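Nematode fatty acid retinoid binding protein (Necator americanus, PDB 4XCP) binds palmitic acid in its helical interior and probably serves, like other nematode fatty acid and retinol-binding proteins, as a secreted carrier of small lipids. Local coordinates at residues F16-E19 with Y25-L28; R34-N39 with A76-L81; R108-R113 with N118-D123. One frame throughout, in Å; residues are numbered along the deposited sequence.

Contact 1 (F16-E19 with Y25-L28). With PLM (palmitic acid), chain B.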
loop_
_atom_site.group_PDB
_atom_site.type_symbol
_atom_site.label_atom_id
_atom_site.label_comp_id
_atom_site.label_asym_id
_atom_site.label_seq_id
_atom_site.Cartn_x
_atom_site.Cartn_y
_atom_site.Cartn_z
ATOM N N PHE A 16 -3.808 15.537 5.862
ATOM C CA PHE A 16 -3.882 14.810 4.605
ATOM C C PHE A 16 -5.355 14.714 4.169
ATOM O O PHE A 16 -6.247 14.546 5.009
ATOM C CB PHE A 16 -3.257 13.404 4.785
ATOM C CG PHE A 16 -3.831 12.312 3.920
ATOM C CD1 PHE A 16 -3.410 12.149 2.606
ATOM C CD2 PHE A 16 -4.817 11.460 4.411
ATOM C CE1 PHE A 16 -3.964 11.154 1.795
ATOM C CE2 PHE A 16 -5.379 10.472 3.596
ATOM C CZ PHE A 16 -4.952 10.326 2.294
ATOM N N LYS A 17 -5.600 14.866 2.862
ATOM C CA LYS A 17 -6.933 14.760 2.274
ATOM C C LYS A 17 -6.845 13.740 1.172
ATOM O O LYS A 17 -5.822 13.676 0.485
ATOM C CB LYS A 17 -7.431 16.113 1.728
ATOM C CG LYS A 17 -7.887 17.054 2.842
ATOM C CD LYS A 17 -8.566 18.275 2.295
ATOM C CE LYS A 17 -9.410 18.956 3.347
ATOM N NZ LYS A 17 -10.336 19.958 2.745
ATOM N N TYR A 18 -7.906 12.932 0.999
ATOM C CA TYR A 18 -7.980 11.899 -0.046
ATOM C C TYR A 18 -7.673 12.475 -1.433
ATOM O O TYR A 18 -7.021 11.816 -2.233
ATOM C CB TYR A 18 -9.370 11.254 -0.044
ATOM C CG TYR A 18 -9.451 9.946 -0.793
ATOM C CD1 TYR A 18 -8.618 8.880 -0.466
ATOM C CD2 TYR A 18 -10.413 9.742 -1.774
ATOM C CE1 TYR A 18 -8.693 7.666 -1.151
ATOM C CE2 TYR A 18 -10.534 8.518 -2.423
ATOM C CZ TYR A 18 -9.672 7.482 -2.106
ATOM O OH TYR A 18 -9.754 6.289 -2.780
ATOM N N GLU A 19 -8.103 13.719 -1.694
ATOM C CA GLU A 19 -7.850 14.428 -2.958
ATOM C C GLU A 19 -6.359 14.739 -3.210
ATOM O O GLU A 19 -5.980 15.010 -4.356
ATOM C CB GLU A 19 -8.681 15.706 -3.060
ATOM C CG GLU A 19 -8.286 16.764 -2.038
ATOM C CD GLU A 19 -8.934 18.129 -2.173
ATOM O OE1 GLU A 19 -9.757 18.329 -3.096
ATOM O OE2 GLU A 19 -8.596 19.013 -1.354
ATOM N N TYR A 25 -3.723 7.534 -9.570
ATOM C CA TYR A 25 -2.891 6.698 -8.695
ATOM C C TYR A 25 -3.847 5.896 -7.797
ATOM O O TYR A 25 -3.599 4.725 -7.554
ATOM C CB TYR A 25 -1.889 7.516 -7.863
ATOM C CG TYR A 25 -1.055 6.665 -6.918
ATOM C CD1 TYR A 25 0.096 6.015 -7.359
ATOM C CD2 TYR A 25 -1.425 6.503 -5.586
ATOM C CE1 TYR A 25 0.860 5.230 -6.495
ATOM C CE2 TYR A 25 -0.672 5.722 -4.713
ATOM C CZ TYR A 25 0.480 5.100 -5.167
ATOM O OH TYR A 25 1.213 4.340 -4.296
ATOM N N ARG A 26 -4.931 6.531 -7.297
ATOM C CA ARG A 26 -5.965 5.861 -6.492
ATOM C C ARG A 26 -6.613 4.712 -7.311
ATOM O O ARG A 26 -6.893 3.657 -6.754
ATOM C CB ARG A 26 -7.021 6.878 -5.999
ATOM C CG ARG A 26 -6.610 7.605 -4.702
ATOM C CD ARG A 26 -7.004 9.079 -4.679
ATOM N NE ARG A 26 -8.393 9.190 -5.011
ATOM C CZ ARG A 26 -8.984 10.190 -5.644
ATOM N NH1 ARG A 26 -8.316 11.306 -5.918
ATOM N NH2 ARG A 26 -10.260 10.119 -5.935
ATOM N N ASP A 27 -6.761 4.887 -8.637
ATOM C CA ASP A 27 -7.290 3.840 -9.537
ATOM C C ASP A 27 -6.393 2.584 -9.610
ATOM O O ASP A 27 -6.885 1.514 -9.970
ATOM C CB ASP A 27 -7.494 4.384 -10.958
ATOM C CG ASP A 27 -8.668 5.336 -11.095
ATOM O OD1 ASP A 27 -9.565 5.291 -10.241
ATOM O OD2 ASP A 27 -8.691 6.113 -12.075
ATOM N N LEU A 28 -5.094 2.716 -9.249
ATOM C CA LEU A 28 -4.123 1.611 -9.254
ATOM C C LEU A 28 -4.181 0.848 -7.951
ATOM O O LEU A 28 -3.585 -0.226 -7.840
ATOM C CB LEU A 28 -2.686 2.156 -9.428
ATOM C CG LEU A 28 -2.350 2.977 -10.682
ATOM C CD1 LEU A 28 -0.883 3.402 -10.654
ATOM C CD2 LEU A 28 -2.646 2.196 -11.978
HETATM C C1 PLM B . -0.563 4.858 -0.191
HETATM O O1 PLM B . -1.564 4.391 0.502
HETATM O O2 PLM B . 0.246 4.138 -0.759
HETATM C C2 PLM B . -0.504 6.357 -0.238
HETATM C C3 PLM B . -1.560 7.106 0.570
HETATM C C4 PLM B . -1.221 7.259 2.039
HETATM C C5 PLM B . -2.270 7.990 2.848
HETATM C C6 PLM B . -1.854 8.326 4.272
HETATM C C7 PLM B . -2.671 7.655 5.367
HETATM C C8 PLM B . -2.339 6.199 5.549
HETATM C C9 PLM B . -3.185 5.478 6.541
HETATM C CA PLM B . -3.637 4.121 6.080
HETATM C CB PLM B . -2.830 2.930 6.543
HETATM C CC PLM B . -3.441 1.571 6.159
HETATM C CD PLM B . -3.283 1.134 4.688
HETATM C CE PLM B . -4.175 1.863 3.680
HETATM C CF PLM B . -4.142 1.307 2.280
HETATM C CG PLM B . -3.011 1.803 1.403
#

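Contact 2 (R34-N39 with A76-L81). With PLM (palmitic acid), chain B.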
loop_
_atom_site.group_PDB
_atom_site.type_symbol
_atom_site.label_atom_id
_atom_site.label_comp_id
_atom_site.label_asym_id
_atom_site.label_seq_id
_atom_site.Cartn_x
_atom_site.Cartn_y
_atom_site.Cartn_z
ATOM N N ARG A 34 -8.414 1.573 -1.202
ATOM C CA ARG A 34 -9.050 2.831 -1.589
ATOM C C ARG A 34 -10.204 3.168 -0.619
ATOM O O ARG A 34 -10.264 4.283 -0.117
ATOM C CB ARG A 34 -9.640 2.699 -3.001
ATOM C CG ARG A 34 -8.868 3.428 -4.072
ATOM C CD ARG A 34 -9.628 3.290 -5.383
ATOM N NE ARG A 34 -9.282 2.044 -6.058
ATOM C CZ ARG A 34 -10.140 1.276 -6.720
ATOM N NH1 ARG A 34 -11.424 1.605 -6.781
ATOM N NH2 ARG A 34 -9.722 0.172 -7.322
ATOM N N ASP A 35 -11.118 2.204 -0.367
ATOM C CA ASP A 35 -12.255 2.439 0.513
ATOM C C ASP A 35 -11.843 2.676 1.949
ATOM O O ASP A 35 -12.448 3.528 2.606
ATOM C CB ASP A 35 -13.326 1.349 0.387
ATOM C CG ASP A 35 -14.315 1.669 -0.722
ATOM O OD1 ASP A 35 -14.491 2.866 -1.035
ATOM O OD2 ASP A 35 -14.899 0.722 -1.291
ATOM N N PHE A 36 -10.756 2.023 2.415
ATOM C CA PHE A 36 -10.248 2.272 3.768
ATOM C C PHE A 36 -9.858 3.750 3.907
ATOM O O PHE A 36 -10.243 4.399 4.880
ATOM C CB PHE A 36 -9.021 1.376 4.084
ATOM C CG PHE A 36 -8.367 1.771 5.389
ATOM C CD1 PHE A 36 -8.873 1.320 6.604
ATOM C CD2 PHE A 36 -7.288 2.649 5.407
ATOM C CE1 PHE A 36 -8.308 1.732 7.807
ATOM C CE2 PHE A 36 -6.712 3.046 6.614
ATOM C CZ PHE A 36 -7.232 2.595 7.806
ATOM N N LEU A 37 -9.064 4.265 2.940
ATOM C CA LEU A 37 -8.598 5.656 2.946
ATOM C C LEU A 37 -9.730 6.658 2.745
ATOM O O LEU A 37 -9.775 7.678 3.431
ATOM C CB LEU A 37 -7.511 5.882 1.863
ATOM C CG LEU A 37 -6.132 5.215 2.081
ATOM C CD1 LEU A 37 -5.218 5.473 0.869
ATOM C CD2 LEU A 37 -5.437 5.732 3.343
ATOM N N GLN A 38 -10.621 6.387 1.786
ATOM C CA GLN A 38 -11.756 7.268 1.461
ATOM C C GLN A 38 -12.660 7.524 2.681
ATOM O O GLN A 38 -13.131 8.649 2.875
ATOM C CB GLN A 38 -12.582 6.641 0.342
ATOM C CG GLN A 38 -13.707 7.531 -0.184
ATOM C CD GLN A 38 -14.469 6.800 -1.238
ATOM O OE1 GLN A 38 -13.885 6.280 -2.175
ATOM N NE2 GLN A 38 -15.795 6.763 -1.126
ATOM N N ASN A 39 -12.848 6.480 3.517
ATOM C CA ASN A 39 -13.707 6.473 4.696
ATOM C C ASN A 39 -13.158 7.261 5.871
ATOM O O ASN A 39 -13.919 7.626 6.748
ATOM C CB ASN A 39 -13.944 5.031 5.156
ATOM C CG ASN A 39 -14.912 4.200 4.351
ATOM O OD1 ASN A 39 -14.811 2.967 4.326
ATOM N ND2 ASN A 39 -15.888 4.824 3.718
ATOM N N ALA A 76 -8.938 -2.001 14.704
ATOM C CA ALA A 76 -9.604 -3.207 14.176
ATOM C C ALA A 76 -9.750 -3.128 12.640
ATOM O O ALA A 76 -9.579 -4.136 11.955
ATOM C CB ALA A 76 -10.982 -3.380 14.826
ATOM N N LYS A 77 -10.028 -1.935 12.102
ATOM C CA LYS A 77 -10.151 -1.730 10.645
ATOM C C LYS A 77 -8.785 -1.960 9.959
ATOM O O LYS A 77 -8.708 -2.636 8.931
ATOM C CB LYS A 77 -10.629 -0.302 10.343
ATOM C CG LYS A 77 -12.086 -0.036 10.680
ATOM C CD LYS A 77 -12.328 1.452 10.626
ATOM C CE LYS A 77 -13.777 1.824 10.830
ATOM N NZ LYS A 77 -13.901 3.293 11.019
ATOM N N VAL A 78 -7.714 -1.393 10.537
ATOM C CA VAL A 78 -6.352 -1.541 10.017
ATOM C C VAL A 78 -5.913 -3.011 10.113
ATOM O O VAL A 78 -5.334 -3.546 9.167
ATOM C CB VAL A 78 -5.365 -0.577 10.732
ATOM C CG1 VAL A 78 -3.898 -0.944 10.432
ATOM C CG2 VAL A 78 -5.651 0.880 10.353
ATOM N N GLU A 79 -6.198 -3.651 11.259
ATOM C CA GLU A 79 -5.851 -5.046 11.524
ATOM C C GLU A 79 -6.483 -5.992 10.488
ATOM O O GLU A 79 -5.821 -6.920 10.038
ATOM C CB GLU A 79 -6.256 -5.424 12.966
ATOM C CG GLU A 79 -5.956 -6.857 13.375
ATOM C CD GLU A 79 -4.493 -7.243 13.307
ATOM O OE1 GLU A 79 -3.721 -6.785 14.179
ATOM O OE2 GLU A 79 -4.114 -7.987 12.373
ATOM N N LYS A 80 -7.752 -5.746 10.115
ATOM C CA LYS A 80 -8.498 -6.558 9.149
ATOM C C LYS A 80 -7.833 -6.507 7.786
ATOM O O LYS A 80 -7.580 -7.561 7.207
ATOM C CB LYS A 80 -9.969 -6.131 9.075
ATOM C CG LYS A 80 -10.839 -7.077 8.250
ATOM C CD LYS A 80 -12.247 -6.548 8.077
ATOM C CE LYS A 80 -13.062 -7.435 7.165
ATOM N NZ LYS A 80 -14.319 -6.766 6.731
ATOM N N LEU A 81 -7.489 -5.299 7.305
ATOM C CA LEU A 81 -6.761 -5.140 6.040
ATOM C C LEU A 81 -5.417 -5.867 6.090
ATOM O O LEU A 81 -5.089 -6.610 5.162
ATOM C CB LEU A 81 -6.474 -3.667 5.749
ATOM C CG LEU A 81 -7.585 -2.771 5.226
ATOM C CD1 LEU A 81 -6.997 -1.436 4.889
ATOM C CD2 LEU A 81 -8.210 -3.323 3.950
HETATM C C1 PLM B . -0.563 4.858 -0.191
HETATM O O1 PLM B . -1.564 4.391 0.502
HETATM O O2 PLM B . 0.246 4.138 -0.759
HETATM C C2 PLM B . -0.504 6.357 -0.238
HETATM C C3 PLM B . -1.560 7.106 0.570
HETATM C C4 PLM B . -1.221 7.259 2.039
HETATM C C5 PLM B . -2.270 7.990 2.848
HETATM C C6 PLM B . -1.854 8.326 4.272
HETATM C C7 PLM B . -2.671 7.655 5.367
HETATM C C8 PLM B . -2.339 6.199 5.549
HETATM C C9 PLM B . -3.185 5.478 6.541
HETATM C CA PLM B . -3.637 4.121 6.080
HETATM C CB PLM B . -2.830 2.930 6.543
HETATM C CC PLM B . -3.441 1.571 6.159
HETATM C CD PLM B . -3.283 1.134 4.688
HETATM C CE PLM B . -4.175 1.863 3.680
HETATM C CF PLM B . -4.142 1.307 2.280
HETATM C CG PLM B . -3.011 1.803 1.403
#

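Contact 3 (R108-R113 with N118-D123). With PLM (palmitic acid), chain B; PLM (palmitic acid), chain C.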
loop_
_atom_site.group_PDB
_atom_site.type_symbol
_atom_site.label_atom_id
_atom_site.label_comp_id
_atom_site.label_asym_id
_atom_site.label_seq_id
_atom_site.Cartn_x
_atom_site.Cartn_y
_atom_site.Cartn_z
ATOM N N ARG A 108 5.007 1.834 1.541
ATOM C CA ARG A 108 5.124 2.369 2.896
ATOM C C ARG A 108 5.955 3.667 2.950
ATOM O O ARG A 108 5.649 4.547 3.747
ATOM C CB ARG A 108 5.635 1.303 3.883
ATOM C CG ARG A 108 4.607 0.183 4.113
ATOM C CD ARG A 108 4.559 -0.303 5.542
ATOM N NE ARG A 108 5.447 -1.435 5.801
ATOM C CZ ARG A 108 5.034 -2.668 6.088
ATOM N NH1 ARG A 108 3.738 -2.959 6.103
ATOM N NH2 ARG A 108 5.912 -3.625 6.334
ATOM N N GLY A 109 6.979 3.767 2.102
ATOM C CA GLY A 109 7.792 4.970 1.962
ATOM C C GLY A 109 6.954 6.106 1.390
ATOM O O GLY A 109 7.086 7.248 1.825
ATOM N N ILE A 110 6.033 5.790 0.444
ATOM C CA ILE A 110 5.109 6.775 -0.143
ATOM C C ILE A 110 4.144 7.249 0.947
ATOM O O ILE A 110 3.939 8.454 1.116
ATOM C CB ILE A 110 4.372 6.186 -1.387
ATOM C CG1 ILE A 110 5.331 6.069 -2.619
ATOM C CG2 ILE A 110 3.063 6.954 -1.718
ATOM C CD1 ILE A 110 6.046 7.457 -3.128
ATOM N N LYS A 111 3.571 6.294 1.690
ATOM C CA LYS A 111 2.649 6.535 2.802
ATOM C C LYS A 111 3.311 7.421 3.882
ATOM O O LYS A 111 2.698 8.393 4.314
ATOM C CB LYS A 111 2.209 5.189 3.385
ATOM C CG LYS A 111 1.045 5.292 4.353
ATOM C CD LYS A 111 0.516 3.913 4.772
ATOM C CE LYS A 111 -0.299 3.226 3.702
ATOM N NZ LYS A 111 -1.466 4.040 3.289
ATOM N N ALA A 112 4.590 7.128 4.256
ATOM C CA ALA A 112 5.362 7.906 5.243
ATOM C C ALA A 112 5.413 9.392 4.850
ATOM O O ALA A 112 5.334 10.263 5.716
ATOM C CB ALA A 112 6.780 7.352 5.360
ATOM N N ARG A 113 5.484 9.674 3.539
ATOM C CA ARG A 113 5.546 11.034 3.017
ATOM C C ARG A 113 4.231 11.823 3.187
ATOM O O ARG A 113 4.285 13.052 3.257
ATOM C CB ARG A 113 6.033 11.025 1.569
ATOM C CG ARG A 113 7.500 10.623 1.477
ATOM C CD ARG A 113 8.071 10.931 0.119
ATOM N NE ARG A 113 8.053 12.371 -0.136
ATOM C CZ ARG A 113 8.258 12.913 -1.327
ATOM N NH1 ARG A 113 8.511 12.147 -2.379
ATOM N NH2 ARG A 113 8.222 14.229 -1.476
ATOM N N ASN A 118 5.833 17.490 3.277
ATOM C CA ASN A 118 5.959 17.395 1.819
ATOM C C ASN A 118 5.464 16.025 1.262
ATOM O O ASN A 118 6.189 15.024 1.233
ATOM C CB ASN A 118 7.392 17.784 1.368
ATOM C CG ASN A 118 7.953 17.096 0.154
ATOM O OD1 ASN A 118 8.874 16.281 0.268
ATOM N ND2 ASN A 118 7.415 17.399 -1.026
ATOM N N GLU A 119 4.197 16.019 0.829
ATOM C CA GLU A 119 3.516 14.876 0.220
ATOM C C GLU A 119 4.214 14.566 -1.104
ATOM O O GLU A 119 4.788 15.482 -1.703
ATOM C CB GLU A 119 2.046 15.228 -0.073
ATOM C CG GLU A 119 1.180 15.347 1.168
ATOM C CD GLU A 119 -0.273 15.672 0.888
ATOM O OE1 GLU A 119 -0.553 16.400 -0.092
ATOM O OE2 GLU A 119 -1.138 15.195 1.655
ATOM N N PRO A 120 4.174 13.311 -1.603
ATOM C CA PRO A 120 4.829 13.035 -2.895
ATOM C C PRO A 120 4.208 13.818 -4.049
ATOM O O PRO A 120 3.004 14.058 -4.054
ATOM C CB PRO A 120 4.620 11.527 -3.104
ATOM C CG PRO A 120 4.128 10.985 -1.804
ATOM C CD PRO A 120 3.510 12.109 -1.051
ATOM N N THR A 121 5.032 14.202 -5.037
ATOM C CA THR A 121 4.551 14.861 -6.253
ATOM C C THR A 121 4.006 13.746 -7.154
ATOM O O THR A 121 4.237 12.562 -6.863
ATOM C CB THR A 121 5.696 15.613 -6.974
ATOM O OG1 THR A 121 6.729 14.687 -7.303
ATOM C CG2 THR A 121 6.264 16.787 -6.157
ATOM N N LYS A 122 3.314 14.107 -8.250
ATOM C CA LYS A 122 2.803 13.116 -9.198
ATOM C C LYS A 122 3.982 12.354 -9.859
ATOM O O LYS A 122 3.868 11.151 -10.057
ATOM C CB LYS A 122 1.857 13.743 -10.239
ATOM C CG LYS A 122 1.006 12.691 -10.956
ATOM C CD LYS A 122 -0.128 13.290 -11.759
ATOM C CE LYS A 122 -0.897 12.215 -12.484
ATOM N NZ LYS A 122 -2.096 12.761 -13.172
ATOM N N ASP A 123 5.123 13.045 -10.124
ATOM C CA ASP A 123 6.349 12.452 -10.682
ATOM C C ASP A 123 6.998 11.445 -9.716
ATOM O O ASP A 123 7.539 10.444 -10.177
ATOM C CB ASP A 123 7.359 13.527 -11.103
ATOM C CG ASP A 123 7.050 14.213 -12.427
ATOM O OD1 ASP A 123 6.049 13.824 -13.087
ATOM O OD2 ASP A 123 7.803 15.139 -12.805
HETATM C C1 PLM B . -0.563 4.858 -0.191
HETATM O O1 PLM B . -1.564 4.391 0.502
HETATM O O2 PLM B . 0.246 4.138 -0.759
HETATM C C2 PLM B . -0.504 6.357 -0.238
HETATM C C3 PLM B . -1.560 7.106 0.570
HETATM C C4 PLM B . -1.221 7.259 2.039
HETATM C C5 PLM B . -2.270 7.990 2.848
HETATM C C6 PLM B . -1.854 8.326 4.272
HETATM C C7 PLM B . -2.671 7.655 5.367
HETATM C C8 PLM B . -2.339 6.199 5.549
HETATM C C9 PLM B . -3.185 5.478 6.541
HETATM C CA PLM B . -3.637 4.121 6.080
HETATM C CB PLM B . -2.830 2.930 6.543
HETATM C CC PLM B . -3.441 1.571 6.159
HETATM C CD PLM B . -3.283 1.134 4.688
HETATM C CE PLM B . -4.175 1.863 3.680
HETATM C CF PLM B . -4.142 1.307 2.280
HETATM C CG PLM B . -3.011 1.803 1.403
HETATM C C1 PLM C . 6.432 -6.095 9.325
HETATM O O1 PLM C . 5.814 -6.252 10.353
HETATM O O2 PLM C . 7.463 -5.301 9.225
HETATM C C2 PLM C . 6.084 -6.798 8.045
HETATM C C3 PLM C . 4.661 -7.346 7.990
HETATM C C4 PLM C . 4.259 -7.816 6.605
HETATM C C5 PLM C . 3.764 -6.708 5.686
HETATM C C6 PLM C . 2.345 -6.240 5.972
HETATM C C7 PLM C . 1.696 -5.506 4.808
HETATM C C8 PLM C . 0.333 -4.903 5.111
HETATM C C9 PLM C . 0.190 -3.445 4.713
HETATM C CA PLM C . -1.130 -2.819 5.130
HETATM C CB PLM C . -1.276 -2.565 6.630
HETATM C CC PLM C . -0.374 -1.474 7.188
HETATM C CD PLM C . -0.798 -1.008 8.566
HETATM C CE PLM C . 0.069 0.091 9.181
HETATM C CF PLM C . -0.712 1.277 9.760
HETATM C CG PLM C . -0.433 1.549 11.219
#

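Contact 1 (F16-E19 with Y25-L28)
Arg26 lies across one face of the Tyr18 ring, and this pairing carries the contact. The aliphatic part of the arginine comes first. CD sits over the face, 4.1 Å from the ring centroid of Tyr18, and makes a CH-pi contact. The guanidinium follows further out. Arg26 NE is 3.4 Å from Tyr18 CE2, above the plane but shifted toward the rim. Arg26 CZ is 4.5 Å from the ring centroid of Tyr18, an off-centre cation-pi interaction. The two planes are 49° apart, so this is a tilted approach and not a flat stack. The arginine chain bends at chi2 and again at chi3 (51°), which folds NE down over the ring. Glu19 adds a marginal touch through its CA, near Arg26 NH1.

The second shell fixes the two partners. Arg26 NH1 gives a hydrogen bond to the carbonyl oxygen of Ile21, in the chain that links the two segments. Tyr18 also packs on Arg34, Leu37 and Gln38 of helix 31-39. Its ring therefore lies between that helix and the short helix 23-26.

The neighbouring residues reach inward to the palmitic acid of chain B. The Phe16 ring takes the acyl chain over one face, with CZ 3.6 Å from C5 of the palmitic acid. The opposite face has the backbone N of Tyr18 above it. Tyr25 brings its hydroxyl near the acid head, but OH is 3.7 Å from O2 of the palmitic acid, too far for a hydrogen bond.

The segment pair thus has an outer and an inner side. On the outer side, the guanidinium of a partly exposed arginine rests on a pi face and bonds to a backbone carbonyl, which would probably spread its charge. On the inner side, aromatic groups line the lipid.

Contact 2 (R34-N39 with A76-L81)
Phe36 fills the gap between helix 31-39 and helix 72-90, which run nearly antiparallel here. The axes of the two short segments are 11.5 Å apart, at 167°. The tight part of the contact is the phenylalanine ring. Its CZ is 3.5 Å from Val78 CG2, and its CG is 3.5 Å from Leu81 CD1. Both methyl groups approach the ring obliquely. Phe36 CG stands anti to the backbone N (chi1 171°), and this sends the ring across to the facing helix. The CE2 edge of the ring faces the ligand. Phe36 CE2 is 3.3 Å from atom CA of the chain B palmitic acid, and that atom lies near the ring plane. Leu37, one residue on, meets the same acyl chain through CD2. Val78 also touches another bound palmitic acid and packs on Ile64 and Leu67 of helix 60-70.

The loose side is at Lys77. Its CB meets the ring edge in plane, 4.0 Å from Phe36 CE1. The rest of the lysine is extended and exposed.

No hydrogen bond or salt bridge joins the segments. They meet through carbon atoms: a ring, two methyl groups and the first side-chain carbon of a lysine. The same phenylalanine that bridges the helices forms part of the wall of a lipid-filled interior.

Contact 3 (R108-R113 with N118-D123)
Arg113 and Pro120 meet at a helix-loop-helix connection, where helix 94-115 gives way to helix 122-138. Arg113 can be followed outward from the helix. Its CB packs 3.8 Å from Pro120 CD, with Pro120 CG nearly as close. The chain then runs past the proline in the opposite direction and bends at chi3 (63°). This lays the guanidinium beside the loop. NE lies near Asn118 O, without a hydrogen bond. CZ lies over Pro120 CA, which stands off one guanidinium face toward its rim. NH1 forms a salt bridge with Asp124, at the start of the next helix. NH2 reaches Asn118 OD1 at 2.8 Å. That bond is bent, and the nitrogen sits 39° out of the amide carbonyl plane. A second bond from Arg113 NH2 to the backbone O of Asn118 is weak, at 3.5 Å. Asn118 is poorly ordered, so this end of the arginine is probably held less firmly than the Asp124 end.

Pro120 also meets Ile110, one turn before Arg113, with CG 4.2 Å from Ile110 CG2. Both residues pack on Leu125 of helix 122-138. The loop is thus closed by apolar contacts inside and an arginine on the outside. Thr121 takes the N-cap position of that helix.

The helix segment also meets both bound lipids. Ile110 CG2 lies 3.9 Å from C2 of the palmitic acid in chain B. Arg108 NH1 touches the acyl chain of the palmitic acid in chain C, 3.5 Å from its C7. Lys111 leaves the helix away from the loop, and its carbons sit within the bend of the chain B acyl chain, against C4 and C8. At its end, Lys111 NZ donates a hydrogen bond of 2.8 Å to carboxyl atom O1 of that palmitic acid.

Overall arrangement
The three contacts follow one another along the chain, each closing before the next opens. All lie in one chain that is about three-quarters helix and has no strand, with centres 11 to 12 Å from the centre of the chain. Helix 23-26 is followed by helix 31-39, and contacts 1 and 2, about 14 Å apart between centres, touch where Arg26 meets Arg34. Contacts 1 and 3 are closer, at 11 Å, and touch through Phe16 with Glu119 and Tyr25 with Ile110. Helix 72-90 leads to helix 94-115, but contacts 2 and 3 are about 19 Å apart between centres, with nearest atoms about 4 Å apart. Distant parts of the chain together line one palmitic acid, consistent with lipid binding.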